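PDB 4MJ3: haloalkane dehalogenase, which catalyses hydrolytic cleavage of the carbon–halogen bond in haloalkanes, probably releasing an alcohol and a halide ion, and is linked to bacterial growth on these compounds. Local coordinates for residues E159-W164 with D250-A255. Residues are numbered along the deposited sequence; the frame is centred on the assembly and turned at random.
Sequences EAFLAW and DPITGA
I252 lies alongside the first turn of helix 159-170, in an alpha/beta hydrolase fold where this helix probably belongs to the cap and loop 250-255 follows strand 242-244 of the core sheet. The A160 methyl does most of the touching from the helix: its CB rests over the backbone at 3.7 Å from P251 O, and P251 CB and I252 CG1 both meet the same methyl from the loop side, A160 CB lying 4.0 Å from I252 CG1. I252 has CG1 anti to its carbonyl carbon (chi1 -65°) and an extended chi2, so CD1 reaches along the helix to W164 CB at 4.2 Å. The CG2 branch meets F161 instead, near the ring plane at its edge and 4.3 Å from F161 CB; the phenyl itself leads away, and F161 CE1 comes in plane to the edge of the W164 indole.

The polar link is a single water. It accepts from F161 N in the first helical turn and donates to I252 O, each at 3.0 Å, bridging the two backbones beside the apolar patch.

Behind I252 stands D250, whose OD2 bonds H280 ND1, a pairing consistent with the acid and base of the catalytic triad. D250 OD1 takes a weak, bent bond from I252 N, while T253 OG1 donates to D250 OD2 at a short 2.5 Å, approaching 55° out of the carboxylate plane.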
loop_
_atom_site.group_PDB
_atom_site.type_symbol
_atom_site.label_atom_id
_atom_site.label_comp_id
_atom_site.label_asym_id
_atom_site.label_seq_id
_atom_site.Cartn_x
_atom_site.Cartn_y
_atom_site.Cartn_z
ATOM N N GLU A 159 9.956 -0.373 18.739
ATOM C CA GLU A 159 10.696 -1.641 18.744
ATOM C C GLU A 159 10.113 -2.665 17.793
ATOM O O GLU A 159 10.847 -3.483 17.230
ATOM C CB GLU A 159 10.788 -2.213 20.169
ATOM C CG GLU A 159 11.743 -1.463 21.089
ATOM C CD GLU A 159 13.117 -1.197 20.483
ATOM O OE1 GLU A 159 13.724 -2.123 19.892
ATOM O OE2 GLU A 159 13.595 -0.048 20.605
ATOM N N ALA A 160 8.797 -2.631 17.595
ATOM C CA ALA A 160 8.157 -3.619 16.722
ATOM C C ALA A 160 8.629 -3.442 15.278
ATOM O O ALA A 160 9.004 -4.411 14.609
ATOM C CB ALA A 160 6.661 -3.498 16.817
ATOM N N PHE A 161 8.658 -2.196 14.806
ATOM C CA PHE A 161 9.224 -1.956 13.486
ATOM C C PHE A 161 10.684 -2.388 13.402
ATOM O O PHE A 161 11.090 -3.046 12.436
ATOM C CB PHE A 161 9.122 -0.498 13.035
ATOM C CG PHE A 161 9.864 -0.270 11.758
ATOM C CD1 PHE A 161 9.324 -0.683 10.550
ATOM C CD2 PHE A 161 11.150 0.238 11.771
ATOM C CE1 PHE A 161 10.043 -0.560 9.370
ATOM C CE2 PHE A 161 11.871 0.371 10.580
ATOM C CZ PHE A 161 11.311 -0.024 9.396
ATOM N N LEU A 162 11.505 -2.036 14.401
ATOM C CA LEU A 162 12.921 -2.407 14.347
ATOM C C LEU A 162 13.163 -3.919 14.288
ATOM O O LEU A 162 14.095 -4.399 13.621
ATOM C CB LEU A 162 13.695 -1.785 15.524
ATOM C CG LEU A 162 13.779 -0.250 15.460
ATOM C CD1 LEU A 162 14.401 0.294 16.731
ATOM C CD2 LEU A 162 14.580 0.199 14.242
ATOM N N ALA A 163 12.320 -4.686 14.964
ATOM C CA ALA A 163 12.445 -6.152 14.936
ATOM C C ALA A 163 12.135 -6.683 13.538
ATOM O O ALA A 163 12.826 -7.575 13.021
ATOM C CB ALA A 163 11.506 -6.770 15.951
ATOM N N TRP A 164 11.099 -6.130 12.925
ATOM C CA TRP A 164 10.761 -6.471 11.531
ATOM C C TRP A 164 11.916 -6.073 10.607
ATOM O O TRP A 164 12.375 -6.870 9.774
ATOM C CB TRP A 164 9.431 -5.836 11.081
ATOM C CG TRP A 164 9.393 -5.587 9.602
ATOM C CD1 TRP A 164 9.440 -4.368 8.986
ATOM C CD2 TRP A 164 9.458 -6.559 8.562
ATOM N NE1 TRP A 164 9.434 -4.523 7.630
ATOM C CE2 TRP A 164 9.477 -5.860 7.342
ATOM C CE3 TRP A 164 9.458 -7.971 8.532
ATOM C CZ2 TRP A 164 9.536 -6.513 6.113
ATOM C CZ3 TRP A 164 9.516 -8.606 7.314
ATOM C CH2 TRP A 164 9.542 -7.885 6.125
ATOM N N ASP A 250 -1.905 -4.701 15.782
ATOM C CA ASP A 250 -0.716 -4.415 14.984
ATOM C C ASP A 250 0.235 -3.508 15.729
ATOM O O ASP A 250 0.142 -2.281 15.619
ATOM C CB ASP A 250 -1.081 -3.757 13.658
ATOM C CG ASP A 250 0.143 -3.433 12.815
ATOM O OD1 ASP A 250 1.230 -3.987 13.093
ATOM O OD2 ASP A 250 0.009 -2.630 11.875
ATOM N N PRO A 251 1.170 -4.107 16.471
ATOM C CA PRO A 251 2.172 -3.344 17.227
ATOM C C PRO A 251 3.055 -2.440 16.384
ATOM O O PRO A 251 3.571 -1.444 16.909
ATOM C CB PRO A 251 3.039 -4.429 17.881
ATOM C CG PRO A 251 2.248 -5.665 17.839
ATOM C CD PRO A 251 1.297 -5.558 16.679
ATOM N N ILE A 252 3.262 -2.786 15.112
ATOM C CA ILE A 252 4.111 -1.976 14.242
ATOM C C ILE A 252 3.570 -0.562 14.011
ATOM O O ILE A 252 4.331 0.392 14.044
ATOM C CB ILE A 252 4.403 -2.664 12.898
ATOM C CG1 ILE A 252 5.221 -3.935 13.159
ATOM C CG2 ILE A 252 5.193 -1.736 11.973
ATOM C CD1 ILE A 252 5.405 -4.820 11.949
ATOM N N THR A 253 2.259 -0.426 13.814
ATOM C CA THR A 253 1.664 0.858 13.443
ATOM C C THR A 253 0.716 1.451 14.487
ATOM O O THR A 253 0.200 2.540 14.285
ATOM C CB THR A 253 0.882 0.729 12.122
ATOM O OG1 THR A 253 -0.250 -0.138 12.317
ATOM C CG2 THR A 253 1.760 0.163 11.023
ATOM N N GLY A 254 0.398 0.704 15.546
ATOM C CA GLY A 254 -0.616 1.142 16.486
ATOM C C GLY A 254 -0.382 2.526 17.077
ATOM O O GLY A 254 -1.324 3.304 17.220
ATOM N N ALA A 255 0.873 2.845 17.388
ATOM C CA ALA A 255 1.187 4.129 18.015
ATOM C C ALA A 255 0.954 5.309 17.078
ATOM O O ALA A 255 0.796 6.453 17.516
ATOM C CB ALA A 255 2.633 4.129 18.507
HETATM O O HOH W 1 6.763 -0.093 15.794
#